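Local coordinates for protein putative esterase (Sulfolobus solfataricus P2, PDB 2RAU) that probably hydrolyses lipid esters, as a putative lipase of the alpha/beta-hydrolase clan, and binds calcium ions in the crystal, at residues Phe117-Gly122 / Glu199-Gly204; Ser124-Asp129 / Tyr275-Leu280. All coordinates share one frame; numbering follows the deposited sequence.

Contacts 1 and 2 lie side by side, their centres about 11 Å apart, and their segments alternate along the chain. The loop 117-122 of contact 1 runs directly into the helix that carries 124-129 of contact 2; Asn120 O and Thr125 OG1, 2.9 Å apart, probably form a hydrogen bond across this junction. Gly122 C also packs 3.5 Å from Leu280 CD2. Helix 278-282, part of which lies in contact 2, also touches contact 1 through Arg279, whose NH1 makes a weak hydrogen bond of 2.8 Å to Ala119 O. Neither contact lies at the annotated calcium site. Trp276 of contact 2 lies near, without touching, a GxSxG motif consistent with a nucleophile elbow, and about 6 Å from a bound PEG fragment.

Contact 1: Phe117-Gly122 / Glu199-Gly204; sequences FTANWG and EMEAKG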
ATOM      1  N   PHE A 117       9.108  -4.816  20.259  1.00 29.28           N
ATOM      2  CA  PHE A 117       9.961  -3.920  19.507  1.00 29.08           C
ATOM      3  C   PHE A 117       9.151  -3.028  18.543  1.00 30.77           C
ATOM      4  O   PHE A 117       9.682  -2.034  18.024  1.00 30.36           O
ATOM      5  CB  PHE A 117      11.071  -4.672  18.758  1.00 27.12           C
ATOM      6  CG  PHE A 117      10.584  -5.581  17.680  1.00 28.19           C
ATOM      7  CD1 PHE A 117      10.334  -5.112  16.391  1.00 26.30           C
ATOM      8  CD2 PHE A 117      10.391  -6.932  17.939  1.00 28.32           C
ATOM      9  CE1 PHE A 117       9.856  -5.980  15.394  1.00 24.53           C
ATOM     10  CE2 PHE A 117       9.935  -7.786  16.964  1.00 29.51           C
ATOM     11  CZ  PHE A 117       9.647  -7.321  15.682  1.00 29.07           C
ATOM     12  N   THR A 118       7.892  -3.395  18.292  1.00 28.27           N
ATOM     13  CA  THR A 118       6.987  -2.582  17.478  1.00 26.67           C
ATOM     14  C   THR A 118       6.212  -1.509  18.290  1.00 27.15           C
ATOM     15  O   THR A 118       5.455  -0.717  17.710  1.00 25.91           O
ATOM     16  CB  THR A 118       5.973  -3.440  16.729  1.00 26.68           C
ATOM     17  OG1 THR A 118       4.967  -3.902  17.633  1.00 24.67           O
ATOM     18  CG2 THR A 118       6.628  -4.605  16.003  1.00 23.51           C
ATOM     19  N   ALA A 119       6.430  -1.434  19.605  1.00 26.81           N
ATOM     20  CA  ALA A 119       5.655  -0.524  20.489  1.00 26.95           C
ATOM     21  C   ALA A 119       5.777   0.957  20.047  1.00 29.39           C
ATOM     22  O   ALA A 119       4.826   1.718  20.143  1.00 32.75           O
ATOM     23  CB  ALA A 119       6.097  -0.706  21.936  1.00 23.31           C
ATOM     24  N   ASN A 120       6.924   1.371  19.532  0.50 29.08           N
ATOM     25  CA  ASN A 120       7.099   2.760  19.069  0.50 28.98           C
ATOM     26  C   ASN A 120       7.183   2.853  17.544  0.50 28.76           C
ATOM     27  O   ASN A 120       7.895   3.695  16.993  0.50 27.60           O
ATOM     28  CB  ASN A 120       8.334   3.394  19.728  0.50 26.84           C
ATOM     29  CG  ASN A 120       8.214   3.424  21.205  0.50 30.83           C
ATOM     30  OD1 ASN A 120       7.429   4.192  21.734  0.50 35.21           O
ATOM     31  ND2 ASN A 120       8.977   2.581  21.897  0.50 32.93           N
ATOM     32  N   TRP A 121       6.479   1.959  16.862  1.00 27.36           N
ATOM     33  CA  TRP A 121       6.280   2.084  15.410  1.00 27.03           C
ATOM     34  C   TRP A 121       5.036   2.916  15.129  1.00 26.14           C
ATOM     35  O   TRP A 121       4.020   2.396  14.678  1.00 26.56           O
ATOM     36  CB  TRP A 121       6.166   0.695  14.800  1.00 28.23           C
ATOM     37  CG  TRP A 121       7.482  -0.019  14.658  1.00 25.13           C
ATOM     38  CD1 TRP A 121       8.680   0.321  15.223  1.00 26.54           C
ATOM     39  CD2 TRP A 121       7.698  -1.238  13.953  1.00 26.84           C
ATOM     40  NE1 TRP A 121       9.636  -0.600  14.866  1.00 24.55           N
ATOM     41  CE2 TRP A 121       9.052  -1.570  14.093  1.00 25.21           C
ATOM     42  CE3 TRP A 121       6.879  -2.062  13.185  1.00 26.22           C
ATOM     43  CZ2 TRP A 121       9.611  -2.679  13.485  1.00 25.67           C
ATOM     44  CZ3 TRP A 121       7.429  -3.190  12.594  1.00 23.81           C
ATOM     45  CH2 TRP A 121       8.778  -3.481  12.745  1.00 24.87           C
ATOM     46  N   GLY A 122       5.157   4.207  15.420  1.00 27.87           N
ATOM     47  CA  GLY A 122       4.119   5.204  15.245  1.00 27.80           C
ATOM     48  C   GLY A 122       4.422   6.128  14.091  1.00 25.72           C
ATOM     49  O   GLY A 122       5.265   5.846  13.258  1.00 26.35           O
ATOM     50  N   GLU A 199      -2.715  -0.076  27.380  1.00 36.05           N
ATOM     51  CA  GLU A 199      -3.360  -1.373  27.223  1.00 37.23           C
ATOM     52  C   GLU A 199      -2.519  -2.304  26.335  1.00 34.97           C
ATOM     53  O   GLU A 199      -2.455  -3.510  26.548  1.00 34.01           O
ATOM     54  CB  GLU A 199      -4.755  -1.129  26.632  1.00 38.96           C
ATOM     55  CG  GLU A 199      -5.644  -2.344  26.474  1.00 44.32           C
ATOM     56  CD  GLU A 199      -7.046  -1.960  26.024  1.00 38.96           C
ATOM     57  OE1 GLU A 199      -7.339  -0.741  25.981  1.00 58.97           O
ATOM     58  OE2 GLU A 199      -7.850  -2.872  25.734  1.00 49.37           O
HETATM   59  N   MSE A 200      -1.859  -1.723  25.343  1.00 35.85           N
HETATM   60  CA  MSE A 200      -0.964  -2.470  24.449  1.00 34.33           C
HETATM   61  C   MSE A 200       0.155  -3.160  25.275  1.00 32.34           C
HETATM   62  O   MSE A 200       0.412  -4.366  25.173  1.00 29.48           O
HETATM   63  CB  MSE A 200      -0.395  -1.488  23.397  1.00 35.18           C
HETATM   64  CG  MSE A 200       0.291  -2.113  22.282  1.00 34.72           C
HETATM   65 SE   MSE A 200       1.102  -0.841  21.083  0.75 31.68          SE
HETATM   66  CE  MSE A 200       2.082   0.200  22.370  1.00 27.91           C
ATOM     67  N   GLU A 201       0.754  -2.396  26.166  1.00 32.90           N
ATOM     68  CA  GLU A 201       1.819  -2.898  26.992  1.00 33.82           C
ATOM     69  C   GLU A 201       1.238  -3.769  28.093  1.00 36.92           C
ATOM     70  O   GLU A 201       1.846  -4.759  28.465  1.00 37.89           O
ATOM     71  CB  GLU A 201       2.598  -1.720  27.608  1.00 39.18           C
ATOM     72  CG  GLU A 201       3.058  -0.618  26.609  1.00 38.15           C
ATOM     73  CD  GLU A 201       4.348  -0.988  25.831  1.00 46.88           C
ATOM     74  OE1 GLU A 201       4.998  -2.038  26.116  1.00 45.73           O
ATOM     75  OE2 GLU A 201       4.714  -0.208  24.924  1.00 43.54           O
ATOM     76  N   ALA A 202       0.073  -3.406  28.634  1.00 35.52           N
ATOM     77  CA  ALA A 202      -0.507  -4.168  29.734  1.00 33.44           C
ATOM     78  C   ALA A 202      -0.874  -5.555  29.253  1.00 33.98           C
ATOM     79  O   ALA A 202      -0.576  -6.552  29.905  1.00 35.59           O
ATOM     80  CB  ALA A 202      -1.716  -3.467  30.279  1.00 32.33           C
ATOM     81  N   LYS A 203      -1.542  -5.623  28.113  1.00 35.02           N
ATOM     82  CA  LYS A 203      -1.941  -6.903  27.541  1.00 34.99           C
ATOM     83  C   LYS A 203      -0.876  -7.608  26.703  1.00 35.06           C
ATOM     84  O   LYS A 203      -1.037  -8.780  26.379  1.00 34.99           O
ATOM     85  CB  LYS A 203      -3.186  -6.698  26.692  1.00 35.64           C
ATOM     86  CG  LYS A 203      -4.435  -6.283  27.484  1.00 39.16           C
ATOM     87  CD  LYS A 203      -5.618  -6.113  26.541  1.00 39.73           C
ATOM     88  CE  LYS A 203      -6.897  -5.734  27.277  1.00 52.55           C
ATOM     89  NZ  LYS A 203      -8.025  -5.588  26.309  1.00 56.52           N
ATOM     90  N   GLY A 204       0.182  -6.906  26.309  1.00 35.83           N
ATOM     91  CA  GLY A 204       1.222  -7.497  25.486  1.00 34.20           C
ATOM     92  C   GLY A 204       0.748  -7.832  24.083  1.00 32.31           C
ATOM     93  O   GLY A 204       1.052  -8.894  23.592  1.00 32.93           O
TER
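Ala119 meets two consecutive helix residues, Met200 and Glu201, in a small contact that buries 107 Å² over both sides. Its apolar part belongs to Met200, present as selenomethionine. CG lies anti to the backbone N, which sends the chain out toward the loop, and a bend at chi3 (51°) turns the terminal methyl so that CE lies 4.1 Å from Ala119 CB. The same CE is 3.8 Å from Ala119 O, a van der Waals approach to a carbonyl that also accepts a weak hydrogen bond from Arg279 NH1.

The polar part involves no hydrogen bond between the segments. Glu201 is bent at chi2 (-81°), and its carboxylate reaches toward the loop until OE2 rests 3.3 Å from Ala119 CB. Its other oxygen, OE1, hydrogen-bonds Tyr206 OH, so the carboxylate is held from beyond the helix end while OE2 touches the methyl.

Backbone bonding shapes the loop. A type I turn from Thr118 to Trp121, with Trp121 N 3.0 Å from Thr118 O, places Ala119 at its second position, with its CB directed at the helix. Within this loop Thr118 CA sits 3.8 Å above the plane of the Trp121 indole, displaced toward its rim.

Helix 197-203 belongs to the long insertion between strands 170-176 and 297-302, probably a cap as in many alpha/beta-hydrolases, and packs here against the loop preceding helix 123-141. Met200 also touches Tyr278, Arg279 and Leu282, so its side chain meets both helix 278-282 and the loop, while Arg113 hydrogen-bonds Glu201 O.

Contact 2: Ser124-Asp129 / Tyr275-Leu280; sequences STWISD and YWPYRL
The Trp126 indole is the hub of this contact, touching Leu280, Trp276 and Pro277 of the other segment. Its chi1 of -109°, away from the staggered positions, directs the ring toward the strand-helix junction. Leu280 lies over one face: CD1 is 4.0 Å from the centroid of the five-membered ring of Trp126 and only 10° off its normal, a CH-pi contact, while the second methyl, CD2, is 4.2 Å from Trp126 CG. The two indoles meet obliquely, planes at 75°, with Trp276 CH2 3.8 Å from Trp126 NE1. At the far end of the indole, Pro277 CG approaches Trp126 CH2 at 4.1 Å. All four residues are buried, and no hydrogen bond crosses between the segments.

The looser, solvent side of the helix carries Ser124 and Ser128. Ser128 OG turns back to donate to Thr125 O at 2.7 Å, tilted from the carbonyl plane; that oxygen also accepts from Asp129 N. Thr125 points inward without reaching the other segment, its OG1 pairing with Asn120 O of the preceding loop.

The packed cluster joins the start of helix 123-141, in the hydrolase core, to strand 275-277, paired antiparallel with 207-209, and helix 278-282, both in the probable cap between strands 170-176 and 297-302. Phe153, starting helix 153-169, meets both tryptophans, edge-to-face with Trp276, and touches Leu280; Tyr101 meets Trp126.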
ATOM      1  N   SER A 124       5.872   9.232  13.935  1.00 28.89           N
ATOM      2  CA  SER A 124       7.210   9.822  13.768  1.00 28.64           C
ATOM      3  C   SER A 124       8.184   8.797  13.154  1.00 26.91           C
ATOM      4  O   SER A 124       9.017   9.145  12.308  1.00 25.27           O
ATOM      5  CB  SER A 124       7.732  10.475  15.064  1.00 34.66           C
ATOM      6  OG  SER A 124       7.910   9.521  16.057  1.00 40.45           O
ATOM      7  N   THR A 125       8.052   7.532  13.519  1.00 28.59           N
ATOM      8  CA  THR A 125       8.875   6.493  12.910  1.00 24.75           C
ATOM      9  C   THR A 125       8.596   6.350  11.417  1.00 25.22           C
ATOM     10  O   THR A 125       9.512   6.383  10.608  1.00 27.72           O
ATOM     11  CB  THR A 125       8.706   5.136  13.655  1.00 25.83           C
ATOM     12  OG1 THR A 125       9.159   5.300  15.002  1.00 28.68           O
ATOM     13  CG2 THR A 125       9.476   3.994  12.957  1.00 25.53           C
ATOM     14  N   TRP A 126       7.334   6.174  11.060  1.00 25.88           N
ATOM     15  CA  TRP A 126       6.921   5.993   9.669  1.00 26.74           C
ATOM     16  C   TRP A 126       7.295   7.212   8.830  1.00 25.25           C
ATOM     17  O   TRP A 126       7.804   7.049   7.741  1.00 26.97           O
ATOM     18  CB  TRP A 126       5.394   5.705   9.588  1.00 28.52           C
ATOM     19  CG  TRP A 126       5.045   4.289   9.216  1.00 25.76           C
ATOM     20  CD1 TRP A 126       4.253   3.882   8.159  1.00 28.55           C
ATOM     21  CD2 TRP A 126       5.499   3.080   9.852  1.00 23.91           C
ATOM     22  NE1 TRP A 126       4.186   2.506   8.126  1.00 28.75           N
ATOM     23  CE2 TRP A 126       4.915   1.992   9.157  1.00 28.04           C
ATOM     24  CE3 TRP A 126       6.319   2.811  10.956  1.00 26.82           C
ATOM     25  CZ2 TRP A 126       5.155   0.680   9.499  1.00 27.16           C
ATOM     26  CZ3 TRP A 126       6.558   1.497  11.291  1.00 26.91           C
ATOM     27  CH2 TRP A 126       5.971   0.463  10.589  1.00 26.51           C
ATOM     28  N   ILE A 127       6.997   8.405   9.351  1.00 26.44           N
ATOM     29  CA  ILE A 127       7.348   9.656   8.669  1.00 26.93           C
ATOM     30  C   ILE A 127       8.872   9.770   8.473  1.00 26.77           C
ATOM     31  O   ILE A 127       9.314  10.090   7.359  1.00 26.86           O
ATOM     32  CB  ILE A 127       6.700  10.883   9.306  1.00 28.30           C
ATOM     33  CG1 ILE A 127       5.171  10.817   9.055  1.00 26.36           C
ATOM     34  CG2 ILE A 127       7.303  12.192   8.703  1.00 24.13           C
ATOM     35  CD1 ILE A 127       4.392  11.835   9.808  1.00 32.34           C
ATOM     36  N   SER A 128       9.665   9.370   9.471  1.00 26.73           N
ATOM     37  CA  SER A 128      11.117   9.433   9.348  1.00 26.85           C
ATOM     38  C   SER A 128      11.611   8.483   8.245  1.00 27.77           C
ATOM     39  O   SER A 128      12.553   8.798   7.513  1.00 25.71           O
ATOM     40  CB  SER A 128      11.823   9.157  10.680  1.00 28.27           C
ATOM     41  OG  SER A 128      11.785   7.772  11.049  1.00 29.47           O
ATOM     42  N   ASP A 129      10.961   7.335   8.104  1.00 24.96           N
ATOM     43  CA  ASP A 129      11.338   6.354   7.119  1.00 25.34           C
ATOM     44  C   ASP A 129      10.974   6.850   5.720  1.00 25.07           C
ATOM     45  O   ASP A 129      11.753   6.702   4.783  1.00 25.80           O
ATOM     46  CB  ASP A 129      10.627   5.027   7.388  1.00 24.67           C
ATOM     47  CG  ASP A 129      11.107   4.333   8.667  1.00 28.28           C
ATOM     48  OD1 ASP A 129      12.147   4.706   9.174  1.00 26.81           O
ATOM     49  OD2 ASP A 129      10.441   3.378   9.154  1.00 25.83           O
ATOM     50  N   TYR A 275       1.882  -8.759   9.970  1.00 27.34           N
ATOM     51  CA  TYR A 275       1.556  -7.898  11.101  1.00 26.36           C
ATOM     52  C   TYR A 275       1.718  -6.423  10.827  1.00 25.45           C
ATOM     53  O   TYR A 275       2.564  -6.003  10.033  1.00 25.70           O
ATOM     54  CB  TYR A 275       2.447  -8.232  12.285  1.00 26.32           C
ATOM     55  CG  TYR A 275       2.440  -9.677  12.757  1.00 26.02           C
ATOM     56  CD1 TYR A 275       1.272 -10.243  13.271  1.00 27.13           C
ATOM     57  CD2 TYR A 275       3.603 -10.436  12.783  1.00 28.38           C
ATOM     58  CE1 TYR A 275       1.255 -11.563  13.741  1.00 31.90           C
ATOM     59  CE2 TYR A 275       3.604 -11.722  13.287  1.00 28.16           C
ATOM     60  CZ  TYR A 275       2.420 -12.268  13.768  1.00 32.24           C
ATOM     61  OH  TYR A 275       2.369 -13.535  14.279  1.00 30.79           O
ATOM     62  N   TRP A 276       0.934  -5.643  11.561  1.00 26.24           N
ATOM     63  CA  TRP A 276       0.918  -4.192  11.458  1.00 26.59           C
ATOM     64  C   TRP A 276       0.887  -3.628  12.879  1.00 26.34           C
ATOM     65  O   TRP A 276       0.167  -4.121  13.684  1.00 24.95           O
ATOM     66  CB  TRP A 276      -0.322  -3.731  10.720  1.00 26.44           C
ATOM     67  CG  TRP A 276      -0.338  -2.307  10.342  1.00 25.06           C
ATOM     68  CD1 TRP A 276      -1.057  -1.295  10.936  1.00 21.90           C
ATOM     69  CD2 TRP A 276       0.391  -1.695   9.266  1.00 23.64           C
ATOM     70  NE1 TRP A 276      -0.809  -0.094  10.286  1.00 25.70           N
ATOM     71  CE2 TRP A 276       0.074  -0.318   9.261  1.00 24.26           C
ATOM     72  CE3 TRP A 276       1.269  -2.172   8.300  1.00 26.21           C
ATOM     73  CZ2 TRP A 276       0.601   0.570   8.315  1.00 22.64           C
ATOM     74  CZ3 TRP A 276       1.769  -1.294   7.364  1.00 22.67           C
ATOM     75  CH2 TRP A 276       1.432   0.060   7.370  1.00 25.74           C
ATOM     76  N   PRO A 277       1.702  -2.597  13.180  1.00 26.49           N
ATOM     77  CA  PRO A 277       1.720  -2.086  14.531  1.00 25.70           C
ATOM     78  C   PRO A 277       0.450  -1.368  14.936  1.00 24.75           C
ATOM     79  O   PRO A 277      -0.114  -0.547  14.181  1.00 27.42           O
ATOM     80  CB  PRO A 277       2.914  -1.131  14.523  1.00 25.95           C
ATOM     81  CG  PRO A 277       2.941  -0.621  13.101  1.00 28.10           C
ATOM     82  CD  PRO A 277       2.620  -1.856  12.291  1.00 26.88           C
ATOM     83  N   TYR A 278      -0.028  -1.702  16.124  1.00 25.78           N
ATOM     84  CA  TYR A 278      -1.127  -0.948  16.748  1.00 25.14           C
ATOM     85  C   TYR A 278      -0.820   0.534  16.969  1.00 26.69           C
ATOM     86  O   TYR A 278      -1.731   1.358  16.989  1.00 27.13           O
ATOM     87  CB  TYR A 278      -1.546  -1.570  18.120  1.00 28.92           C
ATOM     88  CG  TYR A 278      -2.761  -2.484  18.010  1.00 29.07           C
ATOM     89  CD1 TYR A 278      -4.027  -1.957  17.772  1.00 36.66           C
ATOM     90  CD2 TYR A 278      -2.653  -3.860  18.170  1.00 35.16           C
ATOM     91  CE1 TYR A 278      -5.150  -2.777  17.676  1.00 29.35           C
ATOM     92  CE2 TYR A 278      -3.758  -4.675  18.052  1.00 31.34           C
ATOM     93  CZ  TYR A 278      -5.011  -4.119  17.811  1.00 32.03           C
ATOM     94  OH  TYR A 278      -6.131  -4.921  17.678  1.00 29.19           O
ATOM     95  N   ARG A 279       0.449   0.862  17.167  1.00 27.70           N
ATOM     96  CA  ARG A 279       0.828   2.195  17.590  1.00 25.62           C
ATOM     97  C   ARG A 279       0.288   3.280  16.612  1.00 27.96           C
ATOM     98  O   ARG A 279      -0.225   4.332  17.030  1.00 30.09           O
ATOM     99  CB  ARG A 279       2.363   2.239  17.816  1.00 27.17           C
ATOM    100  CG  ARG A 279       2.963   3.574  18.252  1.00 34.73           C
ATOM    101  CD  ARG A 279       2.337   3.959  19.527  1.00 39.28           C
ATOM    102  NE  ARG A 279       2.987   5.069  20.213  1.00 43.57           N
ATOM    103  CZ  ARG A 279       3.721   4.948  21.320  1.00 43.98           C
ATOM    104  NH1 ARG A 279       3.982   3.767  21.879  1.00 38.87           N
ATOM    105  NH2 ARG A 279       4.207   6.032  21.881  1.00 43.50           N
ATOM    106  N   LEU A 280       0.341   3.009  15.318  1.00 28.63           N
ATOM    107  CA  LEU A 280      -0.100   3.991  14.334  1.00 28.42           C
ATOM    108  C   LEU A 280      -1.553   4.401  14.557  1.00 30.33           C
ATOM    109  O   LEU A 280      -1.867   5.583  14.539  1.00 36.66           O
ATOM    110  CB  LEU A 280       0.112   3.449  12.917  1.00 29.37           C
ATOM    111  CG  LEU A 280       1.515   3.476  12.331  1.00 31.81           C
ATOM    112  CD1 LEU A 280       1.572   2.592  11.140  1.00 26.97           C
ATOM    113  CD2 LEU A 280       1.953   4.919  11.975  1.00 23.15           C
TER